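Local coordinates for protein capsid (PDB 4RDL) that builds the norovirus capsid and, through its protruding domain, binds Lewis-type histo-blood group antigens, probably for attachment to host cells, at residues K12-P17 / S239-E244; A246-D251 / M271-Y276. All blocks are in the same frame, centred on the assembly; numbering follows the deposited sequence.

Contact 1. Residues K12-P17 / S239-E244; sequences KPFSVP and SHFVNE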
loop_
_atom_site.group_PDB
_atom_site.type_symbol
_atom_site.label_atom_id
_atom_site.label_comp_id
_atom_site.label_asym_id
_atom_site.label_seq_id
_atom_site.Cartn_x
_atom_site.Cartn_y
_atom_site.Cartn_z
ATOM N N LYS A 12 -5.071 26.873 -7.952
ATOM C CA LYS A 12 -5.294 25.513 -8.429
ATOM C C LYS A 12 -6.660 24.989 -7.994
ATOM O O LYS A 12 -6.989 25.013 -6.808
ATOM C CB LYS A 12 -4.190 24.580 -7.929
ATOM C CG LYS A 12 -4.189 23.209 -8.591
ATOM C CD LYS A 12 -2.920 22.436 -8.264
ATOM C CE LYS A 12 -2.747 21.242 -9.188
ATOM N NZ LYS A 12 -1.494 20.478 -8.907
ATOM N N PRO A 13 -7.462 24.520 -8.960
ATOM C CA PRO A 13 -8.795 23.978 -8.682
ATOM C C PRO A 13 -8.738 22.694 -7.861
ATOM O O PRO A 13 -7.912 21.815 -8.124
ATOM C CB PRO A 13 -9.350 23.673 -10.078
ATOM C CG PRO A 13 -8.549 24.512 -11.005
ATOM C CD PRO A 13 -7.182 24.574 -10.404
ATOM N N PHE A 14 -9.615 22.601 -6.870
ATOM C CA PHE A 14 -9.753 21.396 -6.067
ATOM C C PHE A 14 -10.299 20.253 -6.918
ATOM O O PHE A 14 -11.018 20.475 -7.891
ATOM C CB PHE A 14 -10.685 21.668 -4.880
ATOM C CG PHE A 14 -10.883 20.486 -3.982
ATOM C CD1 PHE A 14 -9.891 20.099 -3.095
ATOM C CD2 PHE A 14 -12.063 19.760 -4.023
ATOM C CE1 PHE A 14 -10.072 19.000 -2.269
ATOM C CE2 PHE A 14 -12.250 18.665 -3.201
ATOM C CZ PHE A 14 -11.253 18.285 -2.321
ATOM N N SER A 15 -9.943 19.029 -6.553
ATOM C CA SER A 15 -10.464 17.841 -7.215
ATOM C C SER A 15 -10.268 16.654 -6.292
ATOM O O SER A 15 -9.509 16.728 -5.323
ATOM C CB SER A 15 -9.741 17.590 -8.541
ATOM O OG SER A 15 -8.373 17.280 -8.309
ATOM N N VAL A 16 -10.981 15.569 -6.575
ATOM C CA VAL A 16 -10.745 14.308 -5.879
ATOM C C VAL A 16 -10.331 13.265 -6.913
ATOM O O VAL A 16 -10.542 13.465 -8.110
ATOM C CB VAL A 16 -11.985 13.843 -5.087
ATOM C CG1 VAL A 16 -12.372 14.891 -4.048
ATOM C CG2 VAL A 16 -13.156 13.534 -6.019
ATOM N N PRO A 17 -9.731 12.150 -6.467
ATOM C CA PRO A 17 -9.301 11.157 -7.452
ATOM C C PRO A 17 -10.429 10.667 -8.354
ATOM O O PRO A 17 -11.567 10.459 -7.915
ATOM C CB PRO A 17 -8.777 10.007 -6.586
ATOM C CG PRO A 17 -8.345 10.663 -5.320
ATOM C CD PRO A 17 -9.344 11.772 -5.096
ATOM N N SER A 239 -3.181 11.114 -0.556
ATOM C CA SER A 239 -2.036 11.453 -1.401
ATOM C C SER A 239 -2.438 12.457 -2.478
ATOM O O SER A 239 -1.644 13.313 -2.862
ATOM C CB SER A 239 -1.389 10.209 -2.012
ATOM O OG SER A 239 -2.336 9.393 -2.666
ATOM N N HIS A 240 -3.681 12.365 -2.943
ATOM C CA HIS A 240 -4.180 13.311 -3.932
ATOM C C HIS A 240 -4.143 14.735 -3.380
ATOM O O HIS A 240 -3.639 15.647 -4.036
ATOM C CB HIS A 240 -5.597 12.940 -4.362
ATOM C CG HIS A 240 -6.099 13.730 -5.529
ATOM N ND1 HIS A 240 -5.688 13.487 -6.823
ATOM C CD2 HIS A 240 -6.982 14.757 -5.601
ATOM C CE1 HIS A 240 -6.298 14.326 -7.640
ATOM N NE2 HIS A 240 -7.087 15.109 -6.924
ATOM N N PHE A 241 -4.678 14.930 -2.177
ATOM C CA PHE A 241 -4.720 16.271 -1.595
ATOM C C PHE A 241 -3.309 16.780 -1.287
ATOM O O PHE A 241 -3.022 17.960 -1.456
ATOM C CB PHE A 241 -5.605 16.296 -0.343
ATOM C CG PHE A 241 -7.037 15.896 -0.598
ATOM C CD1 PHE A 241 -7.616 16.074 -1.849
ATOM C CD2 PHE A 241 -7.803 15.341 0.415
ATOM C CE1 PHE A 241 -8.930 15.700 -2.084
ATOM C CE2 PHE A 241 -9.117 14.965 0.188
ATOM C CZ PHE A 241 -9.684 15.152 -1.064
ATOM N N VAL A 242 -2.424 15.895 -0.841
ATOM C CA VAL A 242 -1.046 16.296 -0.579
ATOM C C VAL A 242 -0.385 16.751 -1.878
ATOM O O VAL A 242 0.312 17.774 -1.924
ATOM C CB VAL A 242 -0.229 15.158 0.066
ATOM C CG1 VAL A 242 1.259 15.522 0.099
ATOM C CG2 VAL A 242 -0.742 14.885 1.468
ATOM N N ASN A 243 -0.621 15.991 -2.940
ATOM C CA ASN A 243 -0.088 16.331 -4.251
ATOM C C ASN A 243 -0.590 17.679 -4.778
ATOM O O ASN A 243 0.184 18.493 -5.284
ATOM C CB ASN A 243 -0.456 15.238 -5.250
ATOM C CG ASN A 243 0.349 15.325 -6.514
ATOM O OD1 ASN A 243 1.485 14.866 -6.559
ATOM N ND2 ASN A 243 -0.225 15.926 -7.547
ATOM N N GLU A 244 -1.894 17.905 -4.659
ATOM C CA GLU A 244 -2.536 19.065 -5.271
ATOM C C GLU A 244 -2.356 20.361 -4.490
ATOM O O GLU A 244 -2.139 21.413 -5.083
ATOM C CB GLU A 244 -4.031 18.789 -5.481
ATOM C CG GLU A 244 -4.303 17.678 -6.463
ATOM C CD GLU A 244 -3.762 17.994 -7.836
ATOM O OE1 GLU A 244 -4.383 18.814 -8.548
ATOM O OE2 GLU A 244 -2.703 17.441 -8.196
HETATM O O HOH W 1 -6.823 19.501 -7.400
#
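Ser15 and His240 are joined by a direct hydrogen bond, extended through water 1 to Glu244. The imidazole NE2 donates to Ser15 OG at 2.9 Å with the oxygen only 6° out of the ring plane. Ser15 OG donates a hydrogen bond to water 1, placed to do so by a chi1 of 65° that sets OG between the backbone N and the carbonyl carbon. That water donates to Glu244 OE1 at 2.8 Å and to Pro13 O, so its three bonds join loop and helix. The extended Lys12 chain crosses Glu244 at about a right angle; Lys12 NZ forms a salt bridge with Glu244 OE2 at 3.3 Å, a weak hydrogen bond, and lies almost as near OE1. Asn243 ND2 also holds OE2, while Asn243 OD1 bonds Asn18 N of the second subunit. Among apolar contacts, Pro17 CD makes a CH-pi contact over one His240 face, 4.1 Å from the centroid; Glu244 CG lies against the opposite face. The Phe14 and Phe241 rings meet obliquely, planes at 32°, with Phe14 CZ 3.5 Å from Phe241 CE1. The N-terminal segment thus lies between helix 235-244 and strand 252-258, with Phe14 on Ala253, Val16 on Leu255, and Phe298 meeting Phe14 edge-to-face.

Contact 2. Residues A246-D251 / M271-Y276; sequences APTRGD and MYPEGY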
loop_
_atom_site.group_PDB
_atom_site.type_symbol
_atom_site.label_atom_id
_atom_site.label_comp_id
_atom_site.label_asym_id
_atom_site.label_seq_id
_atom_site.Cartn_x
_atom_site.Cartn_y
_atom_site.Cartn_z
ATOM N N ALA A 246 -4.582 22.147 -3.217
ATOM C CA ALA A 246 -5.573 23.089 -3.728
ATOM C C ALA A 246 -6.182 23.888 -2.585
ATOM O O ALA A 246 -6.642 23.315 -1.602
ATOM C CB ALA A 246 -6.660 22.357 -4.500
ATOM N N PRO A 247 -6.178 25.224 -2.702
ATOM C CA PRO A 247 -6.795 26.033 -1.649
ATOM C C PRO A 247 -8.274 25.702 -1.460
ATOM O O PRO A 247 -8.989 25.436 -2.429
ATOM C CB PRO A 247 -6.630 27.461 -2.176
ATOM C CG PRO A 247 -5.391 27.389 -3.012
ATOM C CD PRO A 247 -5.470 26.053 -3.694
ATOM N N THR A 248 -8.712 25.711 -0.206
ATOM C CA THR A 248 -10.112 25.490 0.142
ATOM C C THR A 248 -10.880 26.795 -0.054
ATOM O O THR A 248 -10.496 27.831 0.483
ATOM C CB THR A 248 -10.232 25.013 1.600
ATOM O OG1 THR A 248 -9.569 23.748 1.737
ATOM C CG2 THR A 248 -11.693 24.867 2.022
ATOM N N ARG A 249 -11.958 26.747 -0.831
ATOM C CA ARG A 249 -12.637 27.976 -1.235
ATOM C C ARG A 249 -14.127 28.016 -0.884
ATOM O O ARG A 249 -14.888 28.792 -1.462
ATOM C CB ARG A 249 -12.420 28.213 -2.736
ATOM C CG ARG A 249 -10.945 28.372 -3.124
ATOM C CD ARG A 249 -10.735 28.334 -4.636
ATOM N NE ARG A 249 -11.225 27.086 -5.224
ATOM C CZ ARG A 249 -10.482 26.010 -5.491
ATOM N NH1 ARG A 249 -9.167 25.993 -5.235
ATOM N NH2 ARG A 249 -11.067 24.940 -6.023
ATOM N N GLY A 250 -14.544 27.186 0.067
ATOM C CA GLY A 250 -15.930 27.180 0.510
ATOM C C GLY A 250 -16.098 26.374 1.781
ATOM O O GLY A 250 -15.142 25.755 2.259
ATOM N N ASP A 251 -17.313 26.366 2.325
ATOM C CA ASP A 251 -17.601 25.612 3.543
ATOM C C ASP A 251 -17.446 24.114 3.331
ATOM O O ASP A 251 -17.006 23.388 4.230
ATOM C CB ASP A 251 -19.033 25.869 4.019
ATOM C CG ASP A 251 -19.258 27.286 4.500
ATOM O OD1 ASP A 251 -18.270 27.988 4.800
ATOM O OD2 ASP A 251 -20.442 27.683 4.582
ATOM N N MET A 271 -17.869 17.086 1.390
ATOM C CA MET A 271 -16.565 16.942 2.031
ATOM C C MET A 271 -16.247 18.228 2.765
ATOM O O MET A 271 -16.323 19.310 2.188
ATOM C CB MET A 271 -15.454 16.721 1.001
ATOM C CG MET A 271 -15.303 15.336 0.425
ATOM S SD MET A 271 -13.554 15.030 0.052
ATOM C CE MET A 271 -12.963 14.556 1.668
ATOM N N TYR A 272 -15.861 18.121 4.026
ATOM C CA TYR A 272 -15.548 19.304 4.809
ATOM C C TYR A 272 -14.034 19.503 4.881
ATOM O O TYR A 272 -13.274 18.548 4.700
ATOM C CB TYR A 272 -16.207 19.212 6.192
ATOM C CG TYR A 272 -17.715 19.355 6.102
ATOM C CD1 TYR A 272 -18.316 20.601 6.197
ATOM C CD2 TYR A 272 -18.529 18.251 5.876
ATOM C CE1 TYR A 272 -19.690 20.742 6.100
ATOM C CE2 TYR A 272 -19.901 18.381 5.773
ATOM C CZ TYR A 272 -20.477 19.630 5.881
ATOM O OH TYR A 272 -21.849 19.766 5.778
ATOM N N PRO A 273 -13.592 20.749 5.117
ATOM C CA PRO A 273 -12.165 21.095 5.068
ATOM C C PRO A 273 -11.291 20.236 5.979
ATOM O O PRO A 273 -10.111 20.027 5.668
ATOM C CB PRO A 273 -12.143 22.554 5.530
ATOM C CG PRO A 273 -13.495 23.086 5.124
ATOM C CD PRO A 273 -14.441 21.929 5.371
ATOM N N GLU A 274 -11.862 19.744 7.075
ATOM C CA GLU A 274 -11.141 18.893 8.020
ATOM C C GLU A 274 -10.756 17.526 7.439
ATOM O O GLU A 274 -9.980 16.796 8.041
ATOM C CB GLU A 274 -11.961 18.709 9.303
ATOM C CG GLU A 274 -12.136 19.984 10.117
ATOM C CD GLU A 274 -13.278 20.877 9.642
ATOM O OE1 GLU A 274 -14.001 20.518 8.688
ATOM O OE2 GLU A 274 -13.449 21.955 10.244
ATOM N N GLY A 275 -11.312 17.179 6.281
ATOM C CA GLY A 275 -10.920 15.954 5.601
ATOM C C GLY A 275 -11.792 14.753 5.925
ATOM O O GLY A 275 -11.292 13.697 6.304
ATOM N N TYR A 276 -13.098 14.914 5.794
ATOM C CA TYR A 276 -14.035 13.803 5.926
ATOM C C TYR A 276 -15.259 14.151 5.097
ATOM O O TYR A 276 -15.411 15.294 4.642
ATOM C CB TYR A 276 -14.432 13.577 7.394
ATOM C CG TYR A 276 -15.266 14.698 7.979
ATOM C CD1 TYR A 276 -16.648 14.588 8.065
ATOM C CD2 TYR A 276 -14.674 15.866 8.447
ATOM C CE1 TYR A 276 -17.419 15.611 8.586
ATOM C CE2 TYR A 276 -15.439 16.895 8.975
ATOM C CZ TYR A 276 -16.810 16.757 9.044
ATOM O OH TYR A 276 -17.581 17.775 9.565
HETATM O O HOH W 2 -8.463 22.421 3.832
#
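The CA atoms of Asp251 and Tyr272 are 6.8 Å apart, and those of Thr248 and Pro273 are similarly spaced, so the 246-251 loop runs beside the turn without backbone pairing. The closest approach is a backbone oxygen against a proline ring: Asp251 O lies 3.2 Å from Pro273 CD and also approaches its CG. The same oxygen is 3.7 Å from Tyr272 CD1, in an oblique approach to the aromatic ring. Thr248 adds a lighter touch, its methyl CG2 meeting Pro273 CG at 4.0 Å as the two side chains cross at about a right angle. A chi1 of -63° sets OG1 beside the backbone N, where it holds water 2 at 2.7 Å, and CG2 anti to that N, where it meets Pro273; the water donates a weak bond to Pro273 O. Asp251 OD2 forms a salt bridge with Arg304, and Tyr272 OH a hydrogen bond with Glu212. Gly275 N bonds Tyr272 O, and Tyr272 N bonds Tyr276 O at 2.9 Å. Pro273 and Glu274 have helical backbone angles and Gly275 a phi of 94°, the signature of a type I turn with a G1 bulge, here closing the hairpin of strands 265-272 and 276-279.

Overall arrangement
From the N terminus, contact 1 brings the 12-17 loop against helix 235-244, closing a span of 221 residues that includes the seven-stranded sheet from 72-80 to 167-177 and the residues of both glycan pockets. Contact 2 opens two residues after contact 1 closes and spans just 19 residues, mainly strands 252-258 and 265-272. The two loops are therefore in series, neither nested nor crossed. In space their centres are 11 Å apart and they touch: Ala246 CB packs 3.6 Å from Phe14 CA, and Arg249 NH1 gives Lys12 O a weak hydrogen bond. Together they join the N-terminal segment, the helix and the turn between strands 265-272 and 276-279, in the sheet that does not contain 72-80.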